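Putative lipase/esterase (Lactobacillus plantarum WCFS1, PDB 3BXP) probably hydrolyses carboxylic esters as an alpha/beta-hydrolase of the lipase and carboxylesterase type, although its natural substrate is not known. Local coordinates at residues T19-D24 / R60-G65; V77-V82 / R171-T176; R185-A190 / L218-A223; A194-T199 / T224-F229. All blocks are in the same frame, centred on the assembly; numbering follows the deposited sequence. Where two conformers were deposited one is given.

Interaction 1 of 4, residues T19-D24 / R60-G65; sequences TAYWLD and RMMAAG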
loop_
_atom_site.group_PDB
_atom_site.type_symbol
_atom_site.label_atom_id
_atom_site.label_comp_id
_atom_site.label_asym_id
_atom_site.label_seq_id
_atom_site.Cartn_x
_atom_site.Cartn_y
_atom_site.Cartn_z
ATOM N N THR B 19 -3.204 -10.539 28.658
ATOM C CA THR B 19 -3.544 -11.970 28.538
ATOM C C THR B 19 -2.534 -12.590 27.592
ATOM O O THR B 19 -2.367 -12.139 26.445
ATOM C CB THR B 19 -4.964 -12.168 27.993
ATOM O OG1 THR B 19 -5.893 -11.583 28.907
ATOM C CG2 THR B 19 -5.322 -13.660 27.820
ATOM N N ALA B 20 -1.902 -13.662 28.051
ATOM C CA ALA B 20 -1.011 -14.452 27.201
ATOM C C ALA B 20 -1.686 -15.713 26.714
ATOM O O ALA B 20 -2.397 -16.398 27.435
ATOM C CB ALA B 20 0.278 -14.821 27.921
ATOM N N TYR B 21 -1.485 -15.945 25.445
ATOM C CA TYR B 21 -1.972 -17.170 24.810
ATOM C C TYR B 21 -0.760 -17.944 24.317
ATOM O O TYR B 21 -0.152 -17.601 23.295
ATOM C CB TYR B 21 -2.865 -16.810 23.648
ATOM C CG TYR B 21 -4.048 -15.962 24.018
ATOM C CD1 TYR B 21 -5.225 -16.538 24.484
ATOM C CD2 TYR B 21 -3.983 -14.593 23.912
ATOM C CE1 TYR B 21 -6.313 -15.748 24.800
ATOM C CE2 TYR B 21 -5.090 -13.793 24.227
ATOM C CZ TYR B 21 -6.241 -14.398 24.661
ATOM O OH TYR B 21 -7.315 -13.600 24.962
ATOM N N TRP B 22 -0.413 -18.965 25.101
ATOM C CA TRP B 22 0.773 -19.759 24.874
ATOM C C TRP B 22 0.436 -20.937 24.019
ATOM O O TRP B 22 -0.330 -21.807 24.410
ATOM C CB TRP B 22 1.392 -20.214 26.207
ATOM C CG TRP B 22 1.722 -19.179 27.162
ATOM C CD1 TRP B 22 1.201 -19.029 28.438
ATOM C CD2 TRP B 22 2.684 -18.101 27.007
ATOM N NE1 TRP B 22 1.773 -17.951 29.054
ATOM C CE2 TRP B 22 2.661 -17.346 28.204
ATOM C CE3 TRP B 22 3.535 -17.699 25.976
ATOM C CZ2 TRP B 22 3.484 -16.231 28.400
ATOM C CZ3 TRP B 22 4.322 -16.570 26.158
ATOM C CH2 TRP B 22 4.320 -15.871 27.377
ATOM N N LEU B 23 1.003 -20.954 22.827
ATOM C CA LEU B 23 0.828 -22.126 21.942
ATOM C C LEU B 23 1.509 -23.359 22.517
ATOM O O LEU B 23 2.663 -23.299 22.916
ATOM C CB LEU B 23 1.368 -21.788 20.543
ATOM C CG LEU B 23 1.042 -22.718 19.382
ATOM C CD1 LEU B 23 -0.445 -22.881 19.228
ATOM C CD2 LEU B 23 1.683 -22.137 18.108
ATOM N N ASP B 24 0.787 -24.478 22.560
ATOM C CA ASP B 24 1.382 -25.761 22.937
ATOM C C ASP B 24 2.433 -26.251 21.940
ATOM O O ASP B 24 2.371 -25.986 20.688
ATOM C CB ASP B 24 0.338 -26.891 23.041
ATOM C CG ASP B 24 -0.627 -26.714 24.202
ATOM O OD1 ASP B 24 -0.323 -25.944 25.119
ATOM O OD2 ASP B 24 -1.675 -27.395 24.193
ATOM N N ARG B 60 -6.165 -16.093 14.269
ATOM C CA ARG B 60 -5.570 -16.327 12.940
ATOM C C ARG B 60 -4.041 -16.399 13.050
ATOM O O ARG B 60 -3.402 -17.278 12.472
ATOM C CB ARG B 60 -5.997 -15.215 11.973
ATOM C CG ARG B 60 -5.473 -15.326 10.535
ATOM C CD ARG B 60 -5.857 -16.631 9.892
ATOM N NE ARG B 60 -5.130 -16.972 8.659
ATOM C CZ ARG B 60 -4.077 -17.786 8.603
ATOM N NH1 ARG B 60 -3.553 -18.284 9.711
ATOM N NH2 ARG B 60 -3.521 -18.093 7.429
HETATM N N MSE B 61 -3.468 -15.486 13.822
HETATM C CA MSE B 61 -1.994 -15.390 13.917
HETATM C C MSE B 61 -1.467 -16.634 14.603
HETATM O O MSE B 61 -0.501 -17.241 14.142
HETATM C CB MSE B 61 -1.544 -14.128 14.646
HETATM C CG MSE B 61 -1.654 -12.865 13.781
HETATM SE SE MSE B 61 -1.273 -12.813 11.856
HETATM C CE MSE B 61 -2.883 -13.636 11.156
HETATM N N MSE B 62 -2.151 -17.069 15.652
HETATM C CA MSE B 62 -1.747 -18.289 16.345
HETATM C C MSE B 62 -1.796 -19.503 15.453
HETATM O O MSE B 62 -0.900 -20.347 15.536
HETATM C CB MSE B 62 -2.556 -18.512 17.589
HETATM C CG MSE B 62 -2.250 -17.394 18.548
HETATM SE SE MSE B 62 -3.007 -17.723 20.179
HETATM C CE MSE B 62 -1.742 -19.087 20.786
ATOM N N ALA B 63 -2.832 -19.595 14.608
ATOM C CA ALA B 63 -2.968 -20.757 13.733
ATOM C C ALA B 63 -1.777 -20.844 12.798
ATOM O O ALA B 63 -1.484 -21.924 12.238
ATOM C CB ALA B 63 -4.301 -20.707 12.930
ATOM N N ALA B 64 -1.065 -19.731 12.627
ATOM C CA ALA B 64 0.152 -19.731 11.818
ATOM C C ALA B 64 1.398 -20.250 12.552
ATOM O O ALA B 64 2.467 -20.429 11.952
ATOM C CB ALA B 64 0.448 -18.319 11.246
ATOM N N GLY B 65 1.265 -20.502 13.845
ATOM C CA GLY B 65 2.394 -20.975 14.680
ATOM C C GLY B 65 3.122 -19.911 15.482
ATOM O O GLY B 65 4.357 -19.838 15.493
#
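Selenomethionine M62 reaches from helix 54-63 onto Y21 and L23 of strand 16-23. The tight part of the contact lies at the tip of this side chain. CG of M62 stands anti to the carbonyl carbon, and the chain bends at its last torsion (chi3 75°), which sets the methyl CE against the strand. CE lies 3.3 Å from the backbone O of Y21. It also reaches CB of L23, at 4.1 Å. The selenium SE comes closest to CB of Y21, at 3.6 Å. It also lies obliquely beside the tyrosine ring, 5.3 Å from the centroid and 50° off the ring normal, in a Met-aromatic contact. T68 and M2 also touch M62, which is buried.

The looser part is at the end of the helix. Here L23 is partly exposed, and its methyl CD2 rests on the backbone of G65, 3.7 Å from CA. G65 has left the helical conformation with positive phi (98°). A side chain at these backbone angles would be jammed against the carbonyl O of A64, so glycine suits the turn. The strand gets its backbone bonds from its sheet neighbours, among them T68 for Y21. The arrangement is a helix packed on a beta-sheet, here at the antiparallel end of the mixed sheet of an alpha/beta-hydrolase fold.

Interaction 2 of 4, residues V77-V82 / R171-T176; sequences VGDQSV and RNQITT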
loop_
_atom_site.group_PDB
_atom_site.type_symbol
_atom_site.label_atom_id
_atom_site.label_comp_id
_atom_site.label_asym_id
_atom_site.label_seq_id
_atom_site.Cartn_x
_atom_site.Cartn_y
_atom_site.Cartn_z
ATOM N N VAL B 77 -8.822 7.040 30.844
ATOM C CA VAL B 77 -9.874 6.874 31.877
ATOM C C VAL B 77 -9.434 7.442 33.202
ATOM O O VAL B 77 -8.273 7.329 33.588
ATOM C CB VAL B 77 -10.267 5.379 32.049
ATOM C CG1 VAL B 77 -10.743 4.813 30.696
ATOM C CG2 VAL B 77 -9.102 4.594 32.642
ATOM N N GLY B 78 -10.391 8.063 33.892
ATOM C CA GLY B 78 -10.128 8.627 35.204
ATOM C C GLY B 78 -9.149 9.770 35.175
ATOM O O GLY B 78 -8.366 9.957 36.100
ATOM N N ASP B 79 -9.204 10.537 34.098
ATOM C CA ASP B 79 -8.406 11.753 33.948
ATOM C C ASP B 79 -6.909 11.458 34.042
ATOM O O ASP B 79 -6.166 12.030 34.831
ATOM C CB ASP B 79 -8.792 12.809 34.975
ATOM C CG ASP B 79 -8.197 14.133 34.656
ATOM O OD1 ASP B 79 -7.703 14.289 33.525
ATOM O OD2 ASP B 79 -8.243 15.053 35.502
ATOM N N GLN B 80 -6.499 10.538 33.200
ATOM C CA GLN B 80 -5.091 10.177 33.044
ATOM C C GLN B 80 -4.633 10.458 31.616
ATOM O O GLN B 80 -5.443 10.624 30.691
ATOM C CB GLN B 80 -4.894 8.719 33.368
ATOM C CG GLN B 80 -5.349 8.355 34.766
ATOM C CD GLN B 80 -5.180 6.900 35.031
ATOM O OE1 GLN B 80 -6.111 6.100 34.839
ATOM N NE2 GLN B 80 -3.990 6.519 35.442
ATOM N N SER B 81 -3.322 10.495 31.446
ATOM C CA SER B 81 -2.737 10.494 30.111
ATOM C C SER B 81 -2.196 9.113 29.796
ATOM O O SER B 81 -1.947 8.282 30.671
ATOM C CB SER B 81 -1.647 11.530 29.974
ATOM O OG SER B 81 -2.126 12.813 30.349
ATOM N N VAL B 82 -2.010 8.912 28.507
ATOM C CA VAL B 82 -1.578 7.637 27.985
ATOM C C VAL B 82 -0.069 7.507 28.096
ATOM O O VAL B 82 0.443 6.442 28.333
ATOM C CB VAL B 82 -2.000 7.496 26.478
ATOM C CG1 VAL B 82 -1.377 6.259 25.827
ATOM C CG2 VAL B 82 -3.512 7.488 26.364
ATOM N N ARG B 171 -6.227 15.841 22.474
ATOM C CA ARG B 171 -4.846 15.503 22.113
ATOM C C ARG B 171 -3.985 15.631 23.347
ATOM O O ARG B 171 -3.215 14.781 23.645
ATOM C CB ARG B 171 -4.327 16.417 20.985
ATOM C CG ARG B 171 -2.844 16.294 20.659
ATOM C CD ARG B 171 -2.436 17.386 19.695
ATOM N NE ARG B 171 -2.375 18.597 20.488
ATOM C CZ ARG B 171 -2.696 19.816 20.081
ATOM N NH1 ARG B 171 -3.139 20.025 18.849
ATOM N NH2 ARG B 171 -2.590 20.820 20.941
ATOM N N ASN B 172 -4.141 16.745 24.062
ATOM C CA ASN B 172 -3.357 16.998 25.267
ATOM C C ASN B 172 -3.685 16.082 26.473
ATOM O O ASN B 172 -2.856 15.884 27.363
ATOM C CB ASN B 172 -3.418 18.497 25.612
ATOM C CG ASN B 172 -2.309 19.302 24.920
ATOM O OD1 ASN B 172 -1.131 19.226 25.304
ATOM N ND2 ASN B 172 -2.683 20.075 23.903
ATOM N N GLN B 173 -4.884 15.512 26.484
ATOM C CA GLN B 173 -5.235 14.484 27.451
ATOM C C GLN B 173 -4.435 13.226 27.210
ATOM O O GLN B 173 -3.943 12.606 28.145
ATOM C CB GLN B 173 -6.703 14.182 27.402
ATOM C CG GLN B 173 -7.126 13.263 28.562
ATOM C CD GLN B 173 -7.255 13.948 29.932
ATOM O OE1 GLN B 173 -7.545 15.154 30.035
ATOM N NE2 GLN B 173 -7.128 13.151 30.986
ATOM N N ILE B 174 -4.247 12.879 25.938
ATOM C CA ILE B 174 -3.477 11.672 25.595
ATOM C C ILE B 174 -2.048 11.911 26.035
ATOM O O ILE B 174 -1.444 11.074 26.667
ATOM C CB ILE B 174 -3.538 11.333 24.077
ATOM C CG1 ILE B 174 -5.000 10.998 23.654
ATOM C CG2 ILE B 174 -2.493 10.227 23.734
ATOM C CD1 ILE B 174 -5.358 11.281 22.174
ATOM N N THR B 175 -1.549 13.121 25.755
ATOM C CA THR B 175 -0.244 13.576 26.263
ATOM C C THR B 175 0.043 15.032 25.875
ATOM O O THR B 175 -0.239 15.480 24.746
ATOM C CB THR B 175 0.932 12.669 25.766
ATOM O OG1 THR B 175 2.192 13.133 26.264
ATOM C CG2 THR B 175 1.037 12.636 24.242
ATOM N N THR B 176 0.644 15.735 26.806
ATOM C CA THR B 176 1.133 17.101 26.551
ATOM C C THR B 176 2.562 17.020 26.062
ATOM O O THR B 176 3.213 18.035 25.818
ATOM C CB THR B 176 1.117 17.915 27.826
ATOM O OG1 THR B 176 1.712 17.142 28.871
ATOM C CG2 THR B 176 -0.303 18.288 28.210
HETATM O O HOH W 1 0.035 14.409 29.623
HETATM O O HOH W 2 -2.847 16.041 29.872
#
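Q173 and D79 are joined by a nearly straight side-chain hydrogen bond, 2.8 Å from NE2 to OD1 with an angle of 173° at the hydrogen. OD1 uses its anti lone pair and lies close to the amide plane of Q173. The two side chains cross at about a right angle. Q173 bends at chi2 (77°), which turns CD toward the loop. The same NE2 also donates to the backbone O of Q80, at 3.1 Å. It sits above that carbonyl plane, and the bond is more bent.

Two further bonds use carbonyls near the end of the helix. OG of S81 donates to O of Q173, at 2.9 Å. The backbone N of V82 donates to O of I174, also at 2.9 Å. The loop thus takes up acceptors that the helix end leaves.

Water adds a third kind of link. One molecule donates to OG of S81, at 2.8 Å, and accepts from the backbone N of T176. A second sits unusually close to O of N172, so its bond there is doubtful.

The apolar share is small: CB of V82 lies 3.9 Å from CG2 of I174, the two side chains lying side by side. Beyond these segments, V82 touches F46 and I174 touches L160. A bound buffer molecule (HEPES) bonds to D79 OD1 and S81 N. The contact pins the loop between strand 67-72 and helix 85-99 to the last turn of helix 168-174.

Interaction 3 of 4, residues R185-A190 / L218-A223; sequences RLVTPA and LQHQVA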
loop_
_atom_site.group_PDB
_atom_site.type_symbol
_atom_site.label_atom_id
_atom_site.label_comp_id
_atom_site.label_asym_id
_atom_site.label_seq_id
_atom_site.Cartn_x
_atom_site.Cartn_y
_atom_site.Cartn_z
ATOM N N ARG B 185 7.472 11.215 12.929
ATOM C CA ARG B 185 8.589 12.116 13.157
ATOM C C ARG B 185 9.701 11.468 13.985
ATOM O O ARG B 185 10.813 12.026 14.108
ATOM C CB ARG B 185 8.159 13.424 13.802
ATOM C CG ARG B 185 7.288 14.288 12.914
ATOM C CD ARG B 185 6.980 15.609 13.623
ATOM N NE ARG B 185 6.155 16.506 12.816
ATOM C CZ ARG B 185 6.598 17.121 11.730
ATOM N NH1 ARG B 185 7.843 16.900 11.329
ATOM N NH2 ARG B 185 5.806 17.934 11.040
ATOM N N LEU B 186 9.430 10.292 14.523
ATOM C CA LEU B 186 10.395 9.564 15.349
ATOM C C LEU B 186 11.050 8.408 14.582
ATOM O O LEU B 186 11.843 7.630 15.138
ATOM C CB LEU B 186 9.727 9.030 16.621
ATOM C CG LEU B 186 8.979 10.062 17.497
ATOM C CD1 LEU B 186 8.305 9.447 18.724
ATOM C CD2 LEU B 186 9.905 11.146 17.929
ATOM N N VAL B 187 10.697 8.290 13.300
ATOM C CA VAL B 187 11.271 7.258 12.432
ATOM C C VAL B 187 12.745 7.617 12.141
ATOM O O VAL B 187 13.074 8.784 11.908
ATOM C CB VAL B 187 10.489 7.091 11.104
ATOM C CG1 VAL B 187 11.232 6.158 10.124
ATOM C CG2 VAL B 187 9.023 6.607 11.399
ATOM N N THR B 188 13.597 6.600 12.190
ATOM C CA THR B 188 15.017 6.719 11.805
ATOM C C THR B 188 15.406 5.382 11.132
ATOM O O THR B 188 14.617 4.457 11.079
ATOM C CB THR B 188 15.958 6.949 13.017
ATOM O OG1 THR B 188 16.072 5.736 13.783
ATOM C CG2 THR B 188 15.472 8.124 13.912
ATOM N N PRO B 189 16.591 5.317 10.545
ATOM C CA PRO B 189 16.963 4.055 9.926
ATOM C C PRO B 189 17.024 2.902 10.920
ATOM O O PRO B 189 17.102 1.742 10.505
ATOM C CB PRO B 189 18.345 4.389 9.340
ATOM C CG PRO B 189 18.190 5.821 8.985
ATOM C CD PRO B 189 17.521 6.392 10.180
ATOM N N ALA B 190 16.985 3.214 12.208
ATOM C CA ALA B 190 17.017 2.196 13.280
ATOM C C ALA B 190 15.640 1.574 13.571
ATOM O O ALA B 190 15.536 0.582 14.295
ATOM C CB ALA B 190 17.587 2.805 14.578
ATOM N N LEU B 218 9.855 4.986 4.430
ATOM C CA LEU B 218 10.438 4.867 3.108
ATOM C C LEU B 218 11.528 5.921 2.969
ATOM O O LEU B 218 12.546 5.692 2.305
ATOM C CB LEU B 218 9.387 5.050 1.990
ATOM C CG LEU B 218 8.327 3.977 1.754
ATOM C CD1 LEU B 218 7.174 4.522 0.866
ATOM C CD2 LEU B 218 8.955 2.750 1.146
ATOM N N GLN B 219 11.328 7.083 3.565
ATOM C CA GLN B 219 12.347 8.140 3.493
ATOM C C GLN B 219 13.694 7.676 4.124
ATOM O O GLN B 219 14.787 7.981 3.632
ATOM C CB GLN B 219 11.812 9.417 4.156
ATOM C CG GLN B 219 12.746 10.647 4.133
ATOM C CD GLN B 219 13.095 11.144 2.720
ATOM O OE1 GLN B 219 12.237 11.241 1.827
ATOM N NE2 GLN B 219 14.365 11.494 2.526
ATOM N N HIS B 220 13.596 6.886 5.167
ATOM C CA HIS B 220 14.753 6.399 5.922
ATOM C C HIS B 220 15.131 4.991 5.495
ATOM O O HIS B 220 15.974 4.338 6.126
ATOM C CB HIS B 220 14.447 6.464 7.413
ATOM C CG HIS B 220 14.421 7.864 7.945
ATOM N ND1 HIS B 220 13.259 8.543 8.232
ATOM C CD2 HIS B 220 15.434 8.720 8.220
ATOM C CE1 HIS B 220 13.555 9.763 8.640
ATOM N NE2 HIS B 220 14.863 9.895 8.646
ATOM N N GLN B 221 14.517 4.576 4.402
ATOM C CA GLN B 221 14.751 3.276 3.752
ATOM C C GLN B 221 14.647 2.091 4.683
ATOM O O GLN B 221 15.403 1.115 4.574
ATOM C CB GLN B 221 16.092 3.282 3.032
ATOM C CG GLN B 221 16.092 4.222 1.859
ATOM C CD GLN B 221 17.317 4.082 0.996
ATOM O OE1 GLN B 221 18.430 3.900 1.496
ATOM N NE2 GLN B 221 17.124 4.172 -0.316
ATOM N N VAL B 222 13.676 2.147 5.578
ATOM C CA VAL B 222 13.389 1.023 6.451
ATOM C C VAL B 222 12.510 0.069 5.691
ATOM O O VAL B 222 11.583 0.509 5.013
ATOM C CB VAL B 222 12.727 1.462 7.762
ATOM C CG1 VAL B 222 12.293 0.245 8.578
ATOM C CG2 VAL B 222 13.649 2.369 8.530
ATOM N N ALA B 223 12.773 -1.232 5.827
ATOM C CA ALA B 223 11.931 -2.238 5.190
ATOM C C ALA B 223 10.461 -2.061 5.586
ATOM O O ALA B 223 10.084 -2.111 6.767
ATOM C CB ALA B 223 12.354 -3.627 5.525
#
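H220 lays its imidazole against V187, T188 and P189 just where helix 208-219 ends in a Schellman motif. This is the helix of a beta-alpha-beta unit, and the loop 185-190 leads toward the unit's first strand. Along 218-223, L218 comes first. Its carbonyl O accepts a weak bond from N of Q221, part of the motif.

H220 follows and carries most of the contact. With CG anti to the carbonyl carbon (chi1 -72°), the ring is set against the loop. One face of the ring takes CA of T188, a CH-pi contact 4.2 Å from the centroid and 16° off the normal. O of V187 lies over the same face, offset toward the rim, 3.4 Å from CE1. The methyl CG1 of V187 is 3.7 Å from ND1, and CD of P189 comes as close to CD2, obliquely to the ring. ND1 is held by O of A216, one turn back in the helix, which would steady the ring.

Q221 has positive phi and is the C-prime residue of the Schellman motif. It turns the chain away from the helix axis. V222 then points back to the loop, and its buried side chain also touches M217. T188 presents its carbonyl here. V222 places CG2 anti to its own carbonyl carbon, with this methyl 4.0 Å from CA of P189 and 3.4 Å from O of T188.

Interaction 4 of 4, residues A194-T199 / T224-F229; sequences AFVWQT and TAYHLF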
loop_
_atom_site.group_PDB
_atom_site.type_symbol
_atom_site.label_atom_id
_atom_site.label_comp_id
_atom_site.label_asym_id
_atom_site.label_seq_id
_atom_site.Cartn_x
_atom_site.Cartn_y
_atom_site.Cartn_z
ATOM N N ALA B 194 8.222 -2.666 9.158
ATOM C CA ALA B 194 6.807 -2.593 9.394
ATOM C C ALA B 194 5.957 -3.048 8.200
ATOM O O ALA B 194 6.247 -2.776 7.059
ATOM C CB ALA B 194 6.414 -1.152 9.814
ATOM N N PHE B 195 4.905 -3.750 8.537
ATOM C CA PHE B 195 3.794 -4.021 7.634
ATOM C C PHE B 195 2.650 -3.171 8.089
ATOM O O PHE B 195 2.136 -3.290 9.207
ATOM C CB PHE B 195 3.448 -5.532 7.697
ATOM C CG PHE B 195 2.290 -5.967 6.801
ATOM C CD1 PHE B 195 0.967 -5.821 7.182
ATOM C CD2 PHE B 195 2.544 -6.585 5.591
ATOM C CE1 PHE B 195 -0.043 -6.208 6.366
ATOM C CE2 PHE B 195 1.516 -6.967 4.780
ATOM C CZ PHE B 195 0.204 -6.776 5.170
ATOM N N VAL B 196 2.199 -2.316 7.192
ATOM C CA VAL B 196 1.118 -1.379 7.471
ATOM C C VAL B 196 -0.037 -1.648 6.490
ATOM O O VAL B 196 0.164 -1.841 5.287
ATOM C CB VAL B 196 1.631 0.074 7.309
ATOM C CG1 VAL B 196 0.586 1.128 7.647
ATOM C CG2 VAL B 196 2.910 0.338 8.088
ATOM N N TRP B 197 -1.238 -1.669 7.010
ATOM C CA TRP B 197 -2.463 -1.770 6.164
ATOM C C TRP B 197 -3.555 -0.886 6.693
ATOM O O TRP B 197 -3.622 -0.564 7.895
ATOM C CB TRP B 197 -2.952 -3.218 5.989
ATOM C CG TRP B 197 -3.583 -3.786 7.190
ATOM C CD1 TRP B 197 -2.940 -4.391 8.240
ATOM C CD2 TRP B 197 -4.982 -3.791 7.526
ATOM N NE1 TRP B 197 -3.834 -4.777 9.179
ATOM C CE2 TRP B 197 -5.101 -4.413 8.776
ATOM C CE3 TRP B 197 -6.133 -3.299 6.919
ATOM C CZ2 TRP B 197 -6.334 -4.586 9.398
ATOM C CZ3 TRP B 197 -7.360 -3.501 7.540
ATOM C CH2 TRP B 197 -7.443 -4.130 8.761
ATOM N N GLN B 198 -4.405 -0.452 5.779
ATOM C CA GLN B 198 -5.592 0.300 6.155
ATOM C C GLN B 198 -6.582 0.214 5.039
ATOM O O GLN B 198 -6.258 -0.214 3.958
ATOM C CB GLN B 198 -5.232 1.756 6.448
ATOM C CG GLN B 198 -6.388 2.624 6.966
ATOM C CD GLN B 198 -5.911 3.882 7.680
ATOM O OE1 GLN B 198 -4.779 4.332 7.486
ATOM N NE2 GLN B 198 -6.792 4.490 8.456
ATOM N N THR B 199 -7.806 0.653 5.275
ATOM C CA THR B 199 -8.730 0.798 4.132
ATOM C C THR B 199 -8.839 2.218 3.676
ATOM O O THR B 199 -8.741 3.143 4.461
ATOM C CB THR B 199 -10.128 0.251 4.408
ATOM O OG1 THR B 199 -10.784 1.064 5.396
ATOM C CG2 THR B 199 -10.054 -1.192 4.877
ATOM N N THR B 224 9.614 -1.907 4.584
ATOM C CA THR B 224 8.226 -1.531 4.832
ATOM C C THR B 224 7.339 -2.106 3.719
ATOM O O THR B 224 7.699 -2.054 2.533
ATOM C CB THR B 224 8.032 0.010 4.853
ATOM O OG1 THR B 224 8.899 0.606 5.810
ATOM C CG2 THR B 224 6.582 0.420 5.194
ATOM N N ALA B 225 6.194 -2.685 4.104
ATOM C CA ALA B 225 5.094 -2.954 3.162
ATOM C C ALA B 225 3.890 -2.117 3.583
ATOM O O ALA B 225 3.677 -1.866 4.776
ATOM C CB ALA B 225 4.701 -4.453 3.126
ATOM N N TYR B 226 3.077 -1.745 2.606
ATOM C CA TYR B 226 1.896 -0.944 2.849
ATOM C C TYR B 226 0.789 -1.321 1.881
ATOM O O TYR B 226 1.003 -1.360 0.639
ATOM C CB TYR B 226 2.231 0.539 2.652
ATOM C CG TYR B 226 1.089 1.530 2.824
ATOM C CD1 TYR B 226 0.230 1.435 3.875
ATOM C CD2 TYR B 226 0.943 2.625 1.969
ATOM C CE1 TYR B 226 -0.790 2.365 4.076
ATOM C CE2 TYR B 226 -0.054 3.572 2.184
ATOM C CZ TYR B 226 -0.902 3.437 3.235
ATOM O OH TYR B 226 -1.889 4.371 3.446
ATOM N N HIS B 227 -0.341 -1.668 2.481
ATOM C CA HIS B 227 -1.532 -2.065 1.726
ATOM C C HIS B 227 -2.694 -1.252 2.107
ATOM O O HIS B 227 -3.252 -1.427 3.188
ATOM C CB HIS B 227 -1.815 -3.560 1.927
ATOM C CG HIS B 227 -0.710 -4.432 1.446
ATOM N ND1 HIS B 227 -0.582 -4.823 0.131
ATOM C CD2 HIS B 227 0.356 -4.949 2.093
ATOM C CE1 HIS B 227 0.506 -5.569 0.001
ATOM N NE2 HIS B 227 1.100 -5.653 1.173
ATOM N N LEU B 228 -3.056 -0.344 1.202
ATOM C CA LEU B 228 -4.267 0.440 1.338
ATOM C C LEU B 228 -5.379 -0.133 0.438
ATOM O O LEU B 228 -5.369 0.004 -0.783
ATOM C CB LEU B 228 -3.953 1.893 0.978
ATOM C CG LEU B 228 -5.063 2.916 1.222
ATOM C CD1 LEU B 228 -5.221 3.143 2.730
ATOM C CD2 LEU B 228 -4.633 4.183 0.516
ATOM N N PHE B 229 -6.289 -0.866 1.060
ATOM C CA PHE B 229 -7.279 -1.627 0.317
ATOM C C PHE B 229 -8.340 -0.687 -0.212
ATOM O O PHE B 229 -8.722 0.278 0.454
ATOM C CB PHE B 229 -7.946 -2.710 1.197
ATOM C CG PHE B 229 -7.010 -3.772 1.643
ATOM C CD1 PHE B 229 -6.740 -4.855 0.820
ATOM C CD2 PHE B 229 -6.362 -3.696 2.866
ATOM C CE1 PHE B 229 -5.873 -5.799 1.215
ATOM C CE2 PHE B 229 -5.474 -4.708 3.251
ATOM C CZ PHE B 229 -5.231 -5.721 2.410
#
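F195, W197 and T199 share one face of a parallel strand pair with A225, H227 and F229. The strands 194-199 and 224-229 belong to a right-handed beta-alpha-beta unit with helix 208-219 between them. Their axes run 4.6 Å apart at 8°. Five backbone hydrogen bonds join them, from A225 N to A194 O at one end to F229 N to Q198 O at the other.

On the aromatic face, the small A225 leaves room for the larger F195. CD2 of F195 lies 3.9 Å from CB of A225, and the ring reaches on to H227, where CE2 meets CD2 at 3.6 Å. These rings are oblique, with planes at 34°. CE3 of W197 comes to the edge of the F229 ring, 4.0 Å from CE2. W259 and W266 of helix 258-269 pack on this face.

On the other face, V196 fits against the ring of Y226, with CG1 3.8 Å from CD1. Helix 208-219 lies over this side, and OH of Y226 and OE1 of Q198 both bond to S210 OG. Y226, H227 and L228 pair antiparallel with a strand of the second subunit, where ND1 of H227 bonds to ND1 of H227 of that chain. Toward the end of the pair, CD1 of L228 packs beside Q198, 4.0 Å from its CB.

In the fold
Interactions 1 and 4 reach the same mixed sheet, with centres 23 Å apart. Interaction 1 packs helix 54-63 on antiparallel strand 16-23. Interaction 4 joins the last two parallel strands of a beta-alpha-beta unit; the outer one, 224-229, pairs antiparallel with the second subunit, so the sheet runs on. Interaction 3 lies at the end of helix 208-219 between these strands. It touches interaction 4, with centres 15 Å apart, and their segments alternate along the chain. Interactions 1, 2 and 3 come in series. The centre of interaction 2 is 28 Å from those of the later two and 32 Å from that of the first. The contacts thus span the fold from the antiparallel region to the dimer edge, with interaction 2 toward the periphery.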